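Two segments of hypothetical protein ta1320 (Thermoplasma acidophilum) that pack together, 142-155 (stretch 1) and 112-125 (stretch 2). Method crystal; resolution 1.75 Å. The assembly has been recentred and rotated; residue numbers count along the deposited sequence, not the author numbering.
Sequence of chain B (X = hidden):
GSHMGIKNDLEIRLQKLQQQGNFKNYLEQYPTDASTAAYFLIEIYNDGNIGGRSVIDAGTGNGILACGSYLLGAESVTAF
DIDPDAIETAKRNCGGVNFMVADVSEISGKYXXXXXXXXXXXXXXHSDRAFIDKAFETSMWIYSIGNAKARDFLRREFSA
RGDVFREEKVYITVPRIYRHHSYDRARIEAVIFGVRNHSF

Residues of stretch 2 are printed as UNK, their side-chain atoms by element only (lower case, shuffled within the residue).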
# COMPACT_ATOMS: atom_id res chain seq x y z
N ILE B 142 3.07 12.90 5.46
CA ILE B 142 2.76 12.44 6.80
C ILE B 142 1.75 13.34 7.51
O ILE B 142 1.93 14.56 7.59
CB ILE B 142 4.08 12.35 7.61
CG1 ILE B 142 4.99 11.29 6.96
CG2 ILE B 142 3.80 12.04 9.07
CD1 ILE B 142 6.46 11.41 7.30
N TYR B 143 0.70 12.73 8.05
CA TYR B 143 -0.36 13.46 8.75
C TYR B 143 -0.62 12.87 10.13
O TYR B 143 -0.56 11.66 10.32
CB TYR B 143 -1.66 13.39 7.94
CG TYR B 143 -1.61 14.10 6.61
CD1 TYR B 143 -1.98 15.44 6.51
CD2 TYR B 143 -1.22 13.43 5.45
CE1 TYR B 143 -1.95 16.10 5.28
CE2 TYR B 143 -1.19 14.08 4.22
CZ TYR B 143 -1.56 15.42 4.14
OH TYR B 143 -1.58 16.06 2.92
N SER B 144 -0.93 13.74 11.08
CA SER B 144 -1.20 13.32 12.45
C SER B 144 -2.26 14.20 13.08
O SER B 144 -2.29 15.41 12.84
CB SER B 144 0.07 13.41 13.31
OG SER B 144 -0.20 13.07 14.67
N ILE B 145 -3.15 13.59 13.86
CA ILE B 145 -4.17 14.34 14.56
C ILE B 145 -4.14 13.80 15.97
O ILE B 145 -4.18 12.58 16.18
CB ILE B 145 -5.59 14.18 13.92
CG1 ILE B 145 -6.59 15.06 14.69
CG2 ILE B 145 -6.03 12.72 13.94
CD1 ILE B 145 -7.92 15.27 13.99
N GLY B 146 -4.02 14.69 16.94
CA GLY B 146 -3.97 14.25 18.32
C GLY B 146 -3.96 15.39 19.33
O GLY B 146 -4.22 16.54 18.99
N ASN B 147 -3.66 15.04 20.57
CA ASN B 147 -3.61 15.99 21.68
C ASN B 147 -2.66 17.14 21.38
O ASN B 147 -1.54 16.94 20.90
CB ASN B 147 -3.15 15.24 22.94
CG ASN B 147 -3.18 16.11 24.19
OD1 ASN B 147 -2.84 15.64 25.27
ND2 ASN B 147 -3.59 17.36 24.04
N ALA B 148 -3.12 18.36 21.65
CA ALA B 148 -2.32 19.55 21.40
C ALA B 148 -1.16 19.70 22.38
O ALA B 148 -0.29 20.56 22.20
CB ALA B 148 -3.20 20.79 21.45
N LYS B 149 -1.14 18.87 23.42
CA LYS B 149 -0.07 18.94 24.41
C LYS B 149 1.26 18.47 23.82
O LYS B 149 2.32 18.79 24.35
CB LYS B 149 -0.41 18.11 25.64
CG LYS B 149 -1.57 18.64 26.47
CD LYS B 149 -1.59 18.02 27.86
CE LYS B 149 -1.65 16.50 27.80
NZ LYS B 149 -1.60 15.88 29.16
N ALA B 150 1.20 17.70 22.74
CA ALA B 150 2.42 17.20 22.10
C ALA B 150 2.82 18.11 20.94
O ALA B 150 3.78 17.84 20.22
CB ALA B 150 2.19 15.78 21.59
N ARG B 151 2.08 19.21 20.79
CA ARG B 151 2.30 20.18 19.72
C ARG B 151 3.75 20.64 19.54
O ARG B 151 4.30 20.55 18.44
CB ARG B 151 1.41 21.40 19.96
CG ARG B 151 1.17 22.25 18.73
CD ARG B 151 0.15 23.33 19.02
NE ARG B 151 -0.31 23.97 17.79
CZ ARG B 151 -1.21 24.94 17.74
NH1 ARG B 151 -1.76 25.40 18.86
NH2 ARG B 151 -1.58 25.46 16.57
N ASP B 152 4.36 21.14 20.61
CA ASP B 152 5.74 21.62 20.53
C ASP B 152 6.70 20.53 20.11
O ASP B 152 7.52 20.72 19.20
CB ASP B 152 6.17 22.20 21.88
CG ASP B 152 5.33 23.39 22.31
OD1 ASP B 152 5.23 24.36 21.52
OD2 ASP B 152 4.77 23.36 23.42
N PHE B 153 6.62 19.38 20.77
CA PHE B 153 7.48 18.25 20.47
C PHE B 153 7.30 17.80 19.02
O PHE B 153 8.27 17.59 18.29
CB PHE B 153 7.17 17.08 21.40
CG PHE B 153 7.94 15.82 21.08
CD1 PHE B 153 9.33 15.78 21.22
CD2 PHE B 153 7.28 14.68 20.65
CE1 PHE B 153 10.04 14.62 20.93
CE2 PHE B 153 7.98 13.51 20.35
CZ PHE B 153 9.36 13.48 20.49
N LEU B 154 6.05 17.64 18.60
CA LEU B 154 5.77 17.19 17.24
C LEU B 154 6.25 18.17 16.18
O LEU B 154 6.86 17.75 15.20
CB LEU B 154 4.27 16.93 17.07
CG LEU B 154 3.76 15.71 17.85
CD1 LEU B 154 2.27 15.54 17.61
CD2 LEU B 154 4.51 14.45 17.40
N ARG B 155 5.99 19.45 16.37
CA ARG B 155 6.43 20.45 15.40
C ARG B 155 7.95 20.39 15.25
O ARG B 155 8.48 20.41 14.14
CB ARG B 155 6.01 21.85 15.85
CG ARG B 155 6.44 22.96 14.91
CD ARG B 155 5.95 24.31 15.40
NE ARG B 155 6.31 24.52 16.80
CZ ARG B 155 5.44 24.67 17.79
NH1 ARG B 155 4.13 24.63 17.55
NH2 ARG B 155 5.87 24.86 19.03
N UNK B 112 2.57 6.26 -0.23
CA UNK B 112 2.53 7.69 -0.52
C UNK B 112 2.26 8.53 0.73
O UNK B 112 2.96 9.51 1.02
c UNK B 112 1.70 7.60 -2.91
o UNK B 112 2.65 8.14 -3.51
o UNK B 112 0.97 6.74 -3.44
c UNK B 112 1.40 8.02 -1.50
N UNK B 113 1.22 8.12 1.45
CA UNK B 113 0.72 8.84 2.60
C UNK B 113 0.63 8.04 3.89
O UNK B 113 0.12 6.92 3.89
c UNK B 113 -1.19 10.31 3.37
o UNK B 113 -0.60 10.12 1.02
c UNK B 113 -0.67 9.40 2.26
N UNK B 114 1.11 8.62 4.98
CA UNK B 114 1.06 8.01 6.31
C UNK B 114 0.11 8.82 7.19
O UNK B 114 0.25 10.05 7.30
c UNK B 114 2.47 8.00 6.94
c UNK B 114 4.23 4.24 9.13
n UNK B 114 2.46 7.62 10.65
c UNK B 114 3.73 5.26 8.31
c UNK B 114 2.14 8.30 9.50
c UNK B 114 3.07 6.44 10.32
c UNK B 114 2.54 7.58 8.40
c UNK B 114 3.14 6.38 8.91
c UNK B 114 3.58 5.43 11.15
c UNK B 114 4.15 4.34 10.54
N UNK B 115 -0.85 8.14 7.80
CA UNK B 115 -1.81 8.78 8.69
C UNK B 115 -1.75 8.15 10.07
O UNK B 115 -1.66 6.93 10.20
c UNK B 115 -4.20 9.32 9.17
c UNK B 115 -4.73 8.90 6.10
c UNK B 115 -3.25 8.63 8.19
c UNK B 115 -3.40 9.25 6.79
N UNK B 116 -1.80 8.98 11.11
CA UNK B 116 -1.78 8.49 12.48
C UNK B 116 -2.61 9.39 13.39
O UNK B 116 -2.85 10.55 13.09
se UNK B 116 2.23 9.56 13.55
c UNK B 116 2.09 9.09 15.42
c UNK B 116 -0.34 8.41 12.98
c UNK B 116 0.35 9.75 13.11
N UNK B 117 -3.04 8.82 14.52
CA UNK B 117 -3.84 9.55 15.50
C UNK B 117 -3.25 9.25 16.88
O UNK B 117 -3.78 8.43 17.63
o UNK B 117 -6.15 10.93 16.69
c UNK B 117 -6.18 9.72 16.48
n UNK B 117 -6.97 8.89 17.15
c UNK B 117 -5.30 9.09 15.41
N UNK B 118 -2.13 9.92 17.21
CA UNK B 118 -1.33 9.85 18.44
C UNK B 118 -2.07 10.13 19.75
O UNK B 118 -2.63 11.21 19.93
c UNK B 118 -1.52 10.88 16.27
c UNK B 118 -0.23 10.88 18.20
c UNK B 118 -0.10 10.91 16.73
N UNK B 119 -2.07 9.16 20.67
CA UNK B 119 -2.74 9.33 21.96
C UNK B 119 -1.87 10.10 22.96
O UNK B 119 -2.38 10.81 23.82
c UNK B 119 -1.83 7.73 20.40
c UNK B 119 -2.98 7.10 21.13
c UNK B 119 -2.99 7.89 22.42
N UNK B 120 -0.55 9.95 22.82
CA UNK B 120 0.40 10.61 23.72
C UNK B 120 0.28 12.13 23.77
O UNK B 120 -0.20 12.75 22.82
c UNK B 120 2.77 10.30 19.66
c UNK B 120 3.09 12.50 20.58
c UNK B 120 1.83 10.21 23.35
c UNK B 120 2.28 10.71 22.00
c UNK B 120 2.34 9.85 20.91
c UNK B 120 2.66 12.03 21.83
c UNK B 120 3.14 11.62 19.50
N UNK B 121 0.71 12.71 24.88
CA UNK B 121 0.64 14.15 25.04
C UNK B 121 1.94 14.78 25.52
O UNK B 121 2.90 14.90 24.76
N UNK B 122 1.96 15.17 26.79
CA UNK B 122 3.14 15.81 27.38
C UNK B 122 4.32 14.85 27.54
O UNK B 122 5.46 15.20 27.22
c UNK B 122 2.78 16.40 28.75
o UNK B 122 1.73 17.35 28.63
N UNK B 123 4.05 13.65 28.05
CA UNK B 123 5.10 12.66 28.25
C UNK B 123 5.31 11.81 27.00
O UNK B 123 4.40 11.11 26.55
c UNK B 123 4.58 12.55 30.70
c UNK B 123 4.77 11.73 29.44
c UNK B 123 5.88 10.71 29.63
N UNK B 124 6.52 11.86 26.46
CA UNK B 124 6.87 11.10 25.27
C UNK B 124 7.64 9.84 25.66
O UNK B 124 8.48 9.88 26.57
c UNK B 124 6.99 13.20 23.90
c UNK B 124 8.08 11.10 23.06
c UNK B 124 7.73 11.93 24.29
N UNK B 125 7.36 8.74 24.98
CA UNK B 125 8.02 7.47 25.26
C UNK B 125 8.72 6.93 24.02
O UNK B 125 8.67 7.54 22.95
c UNK B 125 6.20 6.89 26.96
c UNK B 125 4.37 6.31 28.58
c UNK B 125 5.17 5.85 27.37
c UNK B 125 6.99 6.44 25.75
n UNK B 125 3.36 5.30 29.01
O HOH W 1 -4.47 12.10 21.58

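Position 112 carries two carbons, the second bearing two oxygens, and stays clear of stretch 1: D112. At 113 a single carbon holds one oxygen and one further carbon, and that methyl lies at the edge of the Y143 ring: T113, with CG2 3.7 Å from Y143 CD2.

Position 114 has one carbon leading into fused five- and six-membered rings of eight carbons and a nitrogen, which only tryptophan provides. W114 CD1 lies 4.1 Å from I142 CG2, on the same face of the sheet, while W114 O accepts a hydrogen bond from Y143 N at 2.8 Å. Position 115 shows four carbons forked at the first, one arm two carbons long: I115, on the face shared with Y143. Position 116 has two carbons, a selenium and a terminal carbon, unbranched. This is selenomethionine, M116; its N donates to Y143 O at 3.1 Å, its O accepts from I145 N at 3.2 Å, and its CG packs 3.7 Å from S144 CB.

At 117 two carbons end in one oxygen and one nitrogen, so the residue is N117; its CA sits 3.1 Å from I145 O in a CA-H...O contact. Positions 118 and 119 each close three carbons onto their own backbone N: P118 and P119. P118 CG reaches 3.0 Å from S144 OG, whereas P119 turns away. N147 N and P118 O stand 4.0 Å apart, and a water bridges them, donating to P118 O at 2.6 Å and accepting from N147 N at 3.2 Å.

Position 120 is one carbon and a six-carbon ring without oxygen: F120. Its CA-to-CB bond points away, yet the ring edge meets A150 CB at 3.5 Å from CE1 and L154 CD2 at 3.8 Å from CZ. Position 121 has no side-chain atoms: G121, whose O lies 3.4 Å from A150 CB; an ideal CB here would clash with K149 CE, 2.9 Å away. One carbon and one oxygen at 122 give S122, its OG 3.5 Å from K149 CD.

Positions 123 and 124 each have a carbon carrying two carbons, V123 and V124. V123 points away; V124 CG2 sits over a face of the F153 ring, 3.8 Å from its centroid. Four carbons ending in nitrogen make 125 K125, out of reach and just before a helix.

The rule is two-part: parallel strands pair through backbone hydrogen bonds, then a proline-rich loop hands over to apolar side chains against the 3-10 segment and helix.

Stretch 2 112-125: DTWIMNPPFGSVVK
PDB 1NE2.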